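PDB 5TE9: response regulator receiver protein from Paraburkholderia phymatum, which probably acts as a phosphorylation-dependent switch of a bacterial two-component signalling pathway, taking a phosphoryl group onto an aspartate of its receiver domain. Local coordinates for residues 57-62 and 90-95; 71-76 and 141-146; 32-37 and 46-51. All blocks are in the same frame, centred on the assembly; numbering follows the deposited sequence.

Interaction 1. Residues 57-62 and 90-95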
loop_
_atom_site.group_PDB
_atom_site.type_symbol
_atom_site.label_atom_id
_atom_site.label_comp_id
_atom_site.label_asym_id
_atom_site.label_seq_id
_atom_site.Cartn_x
_atom_site.Cartn_y
_atom_site.Cartn_z
ATOM N N GLU A 57 -2.334 15.061 24.785
ATOM C CA GLU A 57 -1.478 16.211 24.509
ATOM C C GLU A 57 -1.281 16.391 23.008
ATOM O O GLU A 57 -1.252 17.520 22.505
ATOM C CB GLU A 57 -0.133 16.030 25.208
ATOM C CG GLU A 57 0.139 17.005 26.328
ATOM C CD GLU A 57 1.332 16.603 27.178
ATOM O OE1 GLU A 57 2.163 15.789 26.717
ATOM O OE2 GLU A 57 1.432 17.105 28.321
ATOM N N PHE A 58 -1.143 15.278 22.285
ATOM C CA PHE A 58 -1.005 15.318 20.834
ATOM C C PHE A 58 -2.279 15.819 20.165
ATOM O O PHE A 58 -2.250 16.779 19.389
ATOM C CB PHE A 58 -0.663 13.925 20.328
ATOM C CG PHE A 58 -0.078 13.911 18.949
ATOM C CD1 PHE A 58 1.279 14.121 18.762
ATOM C CD2 PHE A 58 -0.882 13.697 17.847
ATOM C CE1 PHE A 58 1.822 14.106 17.488
ATOM C CE2 PHE A 58 -0.346 13.677 16.572
ATOM C CZ PHE A 58 1.007 13.885 16.391
ATOM N N LEU A 59 -3.411 15.176 20.456
ATOM C CA LEU A 59 -4.671 15.560 19.829
ATOM C C LEU A 59 -4.996 17.026 20.089
ATOM O O LEU A 59 -5.269 17.792 19.156
ATOM C CB LEU A 59 -5.787 14.648 20.334
ATOM C CG LEU A 59 -5.475 13.203 19.926
ATOM C CD1 LEU A 59 -6.454 12.243 20.555
ATOM C CD2 LEU A 59 -5.467 13.070 18.398
ATOM N N ARG A 60 -4.950 17.441 21.356
ATOM C CA ARG A 60 -5.246 18.825 21.685
ATOM C C ARG A 60 -4.139 19.770 21.241
ATOM O O ARG A 60 -4.341 20.990 21.260
ATOM C CB ARG A 60 -5.497 18.948 23.192
ATOM C CG ARG A 60 -6.500 17.931 23.717
ATOM C CD ARG A 60 -6.722 18.077 25.208
ATOM N NE ARG A 60 -7.643 17.074 25.743
ATOM C CZ ARG A 60 -8.966 17.113 25.598
ATOM N NH1 ARG A 60 -9.532 18.101 24.921
ATOM N NH2 ARG A 60 -9.724 16.159 26.127
ATOM N N ARG A 61 -2.988 19.234 20.838
ATOM C CA ARG A 61 -1.860 20.027 20.355
ATOM C C ARG A 61 -1.423 21.032 21.416
ATOM O O ARG A 61 -1.361 22.240 21.183
ATOM C CB ARG A 61 -2.198 20.693 19.014
ATOM C CG ARG A 61 -2.692 19.650 17.984
ATOM C CD ARG A 61 -2.970 20.199 16.597
ATOM N NE ARG A 61 -4.197 20.979 16.540
ATOM C CZ ARG A 61 -4.730 21.433 15.413
ATOM N NH1 ARG A 61 -4.140 21.168 14.258
ATOM N NH2 ARG A 61 -5.849 22.144 15.437
ATOM N N GLU A 62 -1.128 20.503 22.602
ATOM C CA GLU A 62 -0.760 21.278 23.776
ATOM C C GLU A 62 0.616 20.859 24.282
ATOM O O GLU A 62 1.053 19.723 24.081
ATOM C CB GLU A 62 -1.776 21.086 24.907
ATOM C CG GLU A 62 -3.224 21.370 24.546
ATOM C CD GLU A 62 -4.179 20.956 25.661
ATOM O OE1 GLU A 62 -3.820 20.036 26.431
ATOM O OE2 GLU A 62 -5.281 21.543 25.764
ATOM N N GLN A 90 -12.868 7.919 25.289
ATOM C CA GLN A 90 -14.001 8.684 25.800
ATOM C C GLN A 90 -13.791 10.177 25.601
ATOM O O GLN A 90 -14.744 10.912 25.304
ATOM C CB GLN A 90 -14.229 8.379 27.281
ATOM C CG GLN A 90 -14.590 6.941 27.604
ATOM C CD GLN A 90 -14.367 6.624 29.076
ATOM O OE1 GLN A 90 -13.417 7.115 29.684
ATOM N NE2 GLN A 90 -15.251 5.818 29.657
ATOM N N GLU A 91 -12.555 10.654 25.779
ATOM C CA GLU A 91 -12.309 12.079 25.591
ATOM C C GLU A 91 -12.351 12.434 24.115
ATOM O O GLU A 91 -12.748 13.548 23.752
ATOM C CB GLU A 91 -10.974 12.488 26.230
ATOM C CG GLU A 91 -10.919 12.266 27.749
ATOM C CD GLU A 91 -9.661 12.824 28.416
ATOM O OE1 GLU A 91 -9.353 14.019 28.204
ATOM O OE2 GLU A 91 -8.990 12.069 29.163
ATOM N N LEU A 92 -11.995 11.478 23.256
ATOM C CA LEU A 92 -12.067 11.674 21.813
ATOM C C LEU A 92 -13.500 11.915 21.367
ATOM O O LEU A 92 -13.810 12.931 20.737
ATOM C CB LEU A 92 -11.498 10.449 21.106
ATOM C CG LEU A 92 -10.006 10.364 20.850
ATOM C CD1 LEU A 92 -9.647 8.917 20.596
ATOM C CD2 LEU A 92 -9.693 11.214 19.646
ATOM N N LYS A 93 -14.393 10.981 21.688
ATOM C CA LYS A 93 -15.771 11.071 21.225
ATOM C C LYS A 93 -16.561 12.187 21.900
ATOM O O LYS A 93 -17.628 12.559 21.395
ATOM C CB LYS A 93 -16.468 9.729 21.429
ATOM C CG LYS A 93 -15.727 8.577 20.780
ATOM C CD LYS A 93 -15.380 8.880 19.330
ATOM C CE LYS A 93 -14.772 7.676 18.662
ATOM N NZ LYS A 93 -14.289 8.034 17.315
ATOM N N ALA A 94 -16.075 12.734 23.014
ATOM C CA ALA A 94 -16.706 13.932 23.549
ATOM C C ALA A 94 -16.444 15.128 22.644
ATOM O O ALA A 94 -17.351 15.924 22.377
ATOM C CB ALA A 94 -16.209 14.207 24.970
ATOM N N ASP A 95 -15.222 15.258 22.152
ATOM C CA ASP A 95 -14.811 16.462 21.439
ATOM C C ASP A 95 -15.472 16.509 20.068
ATOM O O ASP A 95 -15.279 15.584 19.268
ATOM C CB ASP A 95 -13.287 16.496 21.307
ATOM C CG ASP A 95 -12.746 17.890 21.020
ATOM O OD1 ASP A 95 -13.417 18.670 20.313
ATOM O OD2 ASP A 95 -11.636 18.205 21.501
#

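Interaction 2. Residues 71-76 and 141-146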
loop_
_atom_site.group_PDB
_atom_site.type_symbol
_atom_site.label_atom_id
_atom_site.label_comp_id
_atom_site.label_asym_id
_atom_site.label_seq_id
_atom_site.Cartn_x
_atom_site.Cartn_y
_atom_site.Cartn_z
ATOM N N PRO A 71 -4.064 13.965 13.281
ATOM C CA PRO A 71 -4.012 12.657 12.637
ATOM C C PRO A 71 -5.280 12.391 11.843
ATOM O O PRO A 71 -6.346 12.941 12.124
ATOM C CB PRO A 71 -3.880 11.681 13.814
ATOM C CG PRO A 71 -4.584 12.373 14.915
ATOM C CD PRO A 71 -4.315 13.860 14.727
ATOM N N GLY A 72 -5.134 11.554 10.810
ATOM C CA GLY A 72 -6.248 11.089 10.013
ATOM C C GLY A 72 -6.604 9.673 10.407
ATOM O O GLY A 72 -7.661 9.150 10.039
ATOM N N LEU A 73 -5.725 9.053 11.189
ATOM C CA LEU A 73 -5.988 7.736 11.748
ATOM C C LEU A 73 -5.316 7.646 13.111
ATOM O O LEU A 73 -4.148 8.028 13.257
ATOM C CB LEU A 73 -5.477 6.617 10.832
ATOM C CG LEU A 73 -5.583 5.228 11.464
ATOM C CD1 LEU A 73 -7.073 4.805 11.719
ATOM C CD2 LEU A 73 -4.865 4.193 10.605
ATOM N N ILE A 74 -6.063 7.156 14.097
ATOM C CA ILE A 74 -5.568 6.899 15.442
ATOM C C ILE A 74 -5.631 5.401 15.677
ATOM O O ILE A 74 -6.691 4.793 15.498
ATOM C CB ILE A 74 -6.398 7.635 16.516
ATOM C CG1 ILE A 74 -6.375 9.152 16.296
ATOM C CG2 ILE A 74 -5.882 7.277 17.914
ATOM C CD1 ILE A 74 -7.357 9.907 17.166
ATOM N N ILE A 75 -4.516 4.814 16.100
ATOM C CA ILE A 75 -4.438 3.400 16.460
ATOM C C ILE A 75 -4.133 3.327 17.949
ATOM O O ILE A 75 -3.077 3.797 18.389
ATOM C CB ILE A 75 -3.359 2.670 15.642
ATOM C CG1 ILE A 75 -3.615 2.830 14.126
ATOM C CG2 ILE A 75 -3.253 1.216 16.059
ATOM C CD1 ILE A 75 -2.552 2.201 13.245
ATOM N N LEU A 76 -5.025 2.698 18.713
ATOM C CA LEU A 76 -5.125 2.908 20.152
ATOM C C LEU A 76 -5.097 1.574 20.882
ATOM O O LEU A 76 -6.007 0.751 20.734
ATOM C CB LEU A 76 -6.402 3.690 20.498
ATOM C CG LEU A 76 -6.700 3.958 21.981
ATOM C CD1 LEU A 76 -5.570 4.724 22.650
ATOM C CD2 LEU A 76 -7.995 4.723 22.134
ATOM N N ARG A 141 -8.163 -1.892 4.674
ATOM C CA ARG A 141 -9.295 -2.546 4.030
ATOM C C ARG A 141 -10.584 -2.313 4.805
ATOM O O ARG A 141 -11.636 -2.066 4.208
ATOM C CB ARG A 141 -9.035 -4.044 3.892
ATOM C CG ARG A 141 -8.023 -4.412 2.842
ATOM C CD ARG A 141 -7.913 -5.920 2.703
ATOM N NE ARG A 141 -9.112 -6.522 2.132
ATOM C CZ ARG A 141 -9.970 -7.261 2.820
ATOM N NH1 ARG A 141 -9.769 -7.474 4.106
ATOM N NH2 ARG A 141 -11.033 -7.790 2.223
ATOM N N ARG A 142 -10.520 -2.386 6.137
ATOM C CA ARG A 142 -11.709 -2.333 6.977
ATOM C C ARG A 142 -12.308 -0.938 7.078
ATOM O O ARG A 142 -13.409 -0.796 7.621
ATOM C CB ARG A 142 -11.382 -2.838 8.384
ATOM C CG ARG A 142 -10.731 -4.204 8.432
ATOM C CD ARG A 142 -11.604 -5.211 9.099
ATOM N NE ARG A 142 -10.883 -6.413 9.490
ATOM C CZ ARG A 142 -10.305 -6.569 10.676
ATOM N NH1 ARG A 142 -10.356 -5.590 11.562
ATOM N NH2 ARG A 142 -9.684 -7.701 10.980
ATOM N N ILE A 143 -11.622 0.086 6.583
ATOM C CA ILE A 143 -12.033 1.469 6.765
ATOM C C ILE A 143 -12.394 2.027 5.404
ATOM O O ILE A 143 -11.525 2.163 4.533
ATOM C CB ILE A 143 -10.936 2.297 7.449
ATOM C CG1 ILE A 143 -10.742 1.793 8.881
ATOM C CG2 ILE A 143 -11.288 3.774 7.442
ATOM C CD1 ILE A 143 -9.750 2.566 9.661
ATOM N N SER A 144 -13.671 2.383 5.246
ATOM C CA SER A 144 -14.249 2.621 3.926
ATOM C C SER A 144 -13.490 3.693 3.152
ATOM O O SER A 144 -13.172 3.511 1.973
ATOM C CB SER A 144 -15.724 3.007 4.064
ATOM O OG SER A 144 -16.335 2.291 5.119
ATOM N N ASP A 145 -13.184 4.817 3.789
ATOM C CA ASP A 145 -12.674 5.959 3.043
ATOM C C ASP A 145 -11.162 5.924 2.833
ATOM O O ASP A 145 -10.613 6.878 2.271
ATOM C CB ASP A 145 -13.084 7.267 3.742
ATOM C CG ASP A 145 -14.604 7.517 3.702
ATOM O OD1 ASP A 145 -15.310 6.915 2.860
ATOM O OD2 ASP A 145 -15.095 8.337 4.512
ATOM N N PHE A 146 -10.476 4.858 3.248
ATOM C CA PHE A 146 -9.029 4.756 3.106
ATOM C C PHE A 146 -8.663 3.909 1.891
ATOM O O PHE A 146 -9.283 2.876 1.639
ATOM C CB PHE A 146 -8.385 4.132 4.344
ATOM C CG PHE A 146 -8.311 5.044 5.525
ATOM C CD1 PHE A 146 -8.686 6.365 5.421
ATOM C CD2 PHE A 146 -7.851 4.570 6.740
ATOM C CE1 PHE A 146 -8.616 7.199 6.516
ATOM C CE2 PHE A 146 -7.775 5.393 7.841
ATOM C CZ PHE A 146 -8.159 6.713 7.734
#

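Interaction 3. Residues 32-37 and 46-51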
loop_
_atom_site.group_PDB
_atom_site.type_symbol
_atom_site.label_atom_id
_atom_site.label_comp_id
_atom_site.label_asym_id
_atom_site.label_seq_id
_atom_site.Cartn_x
_atom_site.Cartn_y
_atom_site.Cartn_z
ATOM N N ILE A 32 7.799 -2.820 15.787
ATOM C CA ILE A 32 7.245 -3.594 14.678
ATOM C C ILE A 32 6.537 -2.689 13.673
ATOM O O ILE A 32 6.690 -2.846 12.454
ATOM C CB ILE A 32 6.305 -4.682 15.223
ATOM C CG1 ILE A 32 7.125 -5.762 15.930
ATOM C CG2 ILE A 32 5.421 -5.254 14.113
ATOM C CD1 ILE A 32 6.325 -6.590 16.896
ATOM N N THR A 33 5.771 -1.719 14.164
ATOM C CA THR A 33 5.058 -0.834 13.259
ATOM C C THR A 33 6.016 0.116 12.547
ATOM O O THR A 33 5.871 0.357 11.344
ATOM C CB THR A 33 3.986 -0.076 14.029
ATOM O OG1 THR A 33 3.114 -1.019 14.679
ATOM C CG2 THR A 33 3.186 0.783 13.091
ATOM N N ARG A 34 7.009 0.648 13.265
ATOM C CA ARG A 34 7.978 1.558 12.653
ATOM C C ARG A 34 8.707 0.887 11.502
ATOM O O ARG A 34 8.828 1.453 10.409
ATOM C CB ARG A 34 8.982 2.047 13.701
ATOM C CG ARG A 34 8.591 3.362 14.354
ATOM C CD ARG A 34 9.502 3.735 15.521
ATOM N NE ARG A 34 9.055 4.973 16.154
ATOM C CZ ARG A 34 9.439 5.386 17.359
ATOM N NH1 ARG A 34 10.285 4.654 18.076
ATOM N NH2 ARG A 34 8.976 6.530 17.851
ATOM N N GLU A 35 9.198 -0.329 11.739
ATOM C CA GLU A 35 9.932 -1.053 10.714
ATOM C C GLU A 35 9.027 -1.461 9.565
ATOM O O GLU A 35 9.479 -1.484 8.417
ATOM C CB GLU A 35 10.613 -2.271 11.331
ATOM C CG GLU A 35 11.744 -1.894 12.256
ATOM C CD GLU A 35 12.167 -3.032 13.165
ATOM O OE1 GLU A 35 12.007 -4.216 12.774
ATOM O OE2 GLU A 35 12.645 -2.728 14.282
ATOM N N ALA A 36 7.759 -1.783 9.848
ATOM C CA ALA A 36 6.811 -2.110 8.783
ATOM C C ALA A 36 6.610 -0.923 7.850
ATOM O O ALA A 36 6.726 -1.058 6.628
ATOM C CB ALA A 36 5.476 -2.557 9.378
ATOM N N PHE A 37 6.305 0.252 8.420
ATOM C CA PHE A 37 6.201 1.490 7.649
ATOM C C PHE A 37 7.489 1.789 6.892
ATOM O O PHE A 37 7.457 2.323 5.776
ATOM C CB PHE A 37 5.885 2.664 8.578
ATOM C CG PHE A 37 4.445 2.774 8.944
ATOM C CD1 PHE A 37 3.709 1.652 9.290
ATOM C CD2 PHE A 37 3.817 4.006 8.949
ATOM C CE1 PHE A 37 2.382 1.761 9.621
ATOM C CE2 PHE A 37 2.487 4.110 9.285
ATOM C CZ PHE A 37 1.777 2.983 9.623
ATOM N N LEU A 46 4.199 8.628 10.662
ATOM C CA LEU A 46 3.785 7.852 11.822
ATOM C C LEU A 46 4.218 8.570 13.095
ATOM O O LEU A 46 5.415 8.804 13.304
ATOM C CB LEU A 46 4.388 6.452 11.767
ATOM C CG LEU A 46 4.178 5.632 13.038
ATOM C CD1 LEU A 46 2.669 5.404 13.390
ATOM C CD2 LEU A 46 4.895 4.328 12.828
ATOM N N HIS A 47 3.251 8.920 13.939
ATOM C CA HIS A 47 3.520 9.539 15.230
ATOM C C HIS A 47 3.171 8.579 16.358
ATOM O O HIS A 47 2.249 7.770 16.239
ATOM C CB HIS A 47 2.718 10.822 15.396
ATOM C CG HIS A 47 2.967 11.835 14.327
ATOM N ND1 HIS A 47 3.773 12.934 14.518
ATOM C CD2 HIS A 47 2.499 11.928 13.061
ATOM C CE1 HIS A 47 3.788 13.667 13.421
ATOM N NE2 HIS A 47 3.031 13.074 12.517
ATOM N N VAL A 48 3.897 8.682 17.472
ATOM C CA VAL A 48 3.779 7.711 18.552
ATOM C C VAL A 48 3.597 8.445 19.868
ATOM O O VAL A 48 4.316 9.412 20.149
ATOM C CB VAL A 48 5.003 6.782 18.611
ATOM C CG1 VAL A 48 4.887 5.809 19.762
ATOM C CG2 VAL A 48 5.169 6.034 17.270
ATOM N N ALA A 49 2.621 7.998 20.662
ATOM C CA ALA A 49 2.461 8.407 22.048
ATOM C C ALA A 49 2.476 7.150 22.902
ATOM O O ALA A 49 1.815 6.160 22.560
ATOM C CB ALA A 49 1.166 9.194 22.255
ATOM N N GLY A 50 3.241 7.176 23.991
ATOM C CA GLY A 50 3.437 6.012 24.825
ATOM C C GLY A 50 2.495 5.879 26.000
ATOM O O GLY A 50 2.591 4.905 26.750
ATOM N N ASP A 51 1.588 6.833 26.195
ATOM C CA ASP A 51 0.588 6.750 27.251
ATOM C C ASP A 51 -0.555 7.693 26.902
ATOM O O ASP A 51 -0.450 8.521 25.991
ATOM C CB ASP A 51 1.181 7.071 28.636
ATOM C CG ASP A 51 1.817 8.442 28.705
ATOM O OD1 ASP A 51 1.092 9.450 28.591
ATOM O OD2 ASP A 51 3.050 8.515 28.891
#

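Interaction 1. Residues 57-62 and 90-95
Leu-59 and Leu-92 form the apolar part of this contact between the last turns of two helices; here a leucine pair lies on the sheet side and an ion pair on the outer side. The two side chains cross at about a right angle, and their methyl branches do the touching, CD1 of Leu-59 lying 3.5 Å from CD2 of Leu-92. Both residues are buried, and the backbones stay well apart, with 8.6 Å between the CA atoms of Leu-59 and Leu-92.

The polar part belongs to Arg-60. Its chain runs extended from CG to NE, long enough in this form to bring the guanidinium to the other helix. There NH2 of Arg-60 donates to OE1 of Glu-91 over 3.0 Å, a salt bridge with an N-H...O angle of 150°. The carboxylate oxygen sits at the guanidinium edge, close to its plane, and is approached on its anti side; the two flat groups are turned 31° from each other. The second acid, Asp-95, contributes charge alone: its OD2 is 4.0 Å from NH1 of Arg-60 but displaced from the guanidinium plane, and only the opposite charges attract, without a bond. The guanidinium thus probably helps to balance the charge of both acids.

Both helices end here. Arg-61, with positive phi, closes helix 52-60 in a Schellman motif, while Asp-95 follows helix 85-94 and binds the backbone N of Asp-97 through OD1. Below the salt bridge, both leucines rest on Ile-74 of strand 71-76, and Leu-59 also reaches Leu-21 of strand 19-23, so the helix pair packs against the central strands of the parallel sheet.

Interaction 2. Residues 71-76 and 141-146
Mainly apolar packing of Leu-73 against Phe-146 and Ile-143, without a hydrogen bond between the segments, joins the start of the central strand 71-76 to the turn that follows helix 133-142. Leu-73 points from the strand toward both partners. Its CB stands 4.0 Å from CE2 of Phe-146, obliquely to the ring, whereas its CD1 lies near the ring plane at the edge. With CG of Leu-73 anti to the backbone N (chi1 173°), the same CD1 also reaches CD1 of Ile-143, at 4.1 Å. The ring edge further meets the main chain: CZ of Phe-146 is 3.4 Å from O of Gly-72, which lies near the ring plane, so that the carbonyl faces the weakly positive rim of the ring.

In the CheY-like receiver fold the strand 71-76 is the middle one of five parallel strands, and helix 133-142 is the last helix of the alternating pattern. The chain then makes a type I turn from Ile-143 to Phe-146, closed by a bond from N of Phe-146 to O of Ile-143 (3.2 Å). This turn lays CG2 of Ile-143 over one face of the Phe-146 ring, 3.6 Å above its plane. Pro-102 touches both Leu-73 and Phe-146. Phe-146, the last residue of the turn, also begins strand 146-152, which pairs antiparallel with a strand of the second subunit, where Val-150 of that subunit packs on the Phe-146 side chain.

Interaction 3. Residues 32-37 and 46-51
Leu-46 meets the ring of Phe-37 over one face, its CD2 standing 4.2 Å from the ring centroid and 17° off the normal, a CH-pi contact displaced a little toward the rim. The two side chains cross at about a right angle, and CB of Leu-46 also lies 3.8 Å from CD2 of Phe-37. Because CG of Leu-46 is anti to the backbone N (chi1 172°), CD2 can serve several neighbours at once: besides the ring it touches CG2 of Thr-33 at 3.9 Å and CG of Arg-34 at 4.1 Å.

The segments belong to a classical beta-alpha-beta unit, made of strand 19-23, helix 27-39 and strand 46-49, in which the helix returns antiparallel to the strands it links. The axes of the short segments 32-37 and 46-49 make 174° between their N-to-C directions and come within 10.2 Å of each other, a spacing that the leucine and the phenylalanine span.

Thr-33 offers its methyl to this layer while its OG1 donates a hydrogen bond to O of Val-131. At the outer margin Arg-34 stretches along the strand, extended from CG to NE, until NH2 lies 3.9 Å from CG2 of Val-48, which comes obliquely to the guanidinium. The Phe-37 ring has a further aromatic neighbour, Phe-136, edge-to-face, while Ile-20 of strand 19-23 touches both Phe-37 and Leu-46.

How the interactions relate
Along the chain, interaction 3 closes before the other two open, whereas interactions 1 and 2 interleave, strand 71-76 lying between helices 52-60 and 85-94. These two are about 17 Å apart between centres, yet they touch: CD2 of Leu-92 is 3.6 Å from CD1 of Ile-74. Interactions 1 and 3, about 19 Å apart between centres, meet where Phe-58 packs on His-47. Interactions 2 and 3, about 15 Å apart between centres, do not touch but reach the same parallel sheet. Together they exemplify the layered receiver fold: helices cover both sheet faces, and strand 71-76 leads toward Asp-77, the predicted phosphorylation site.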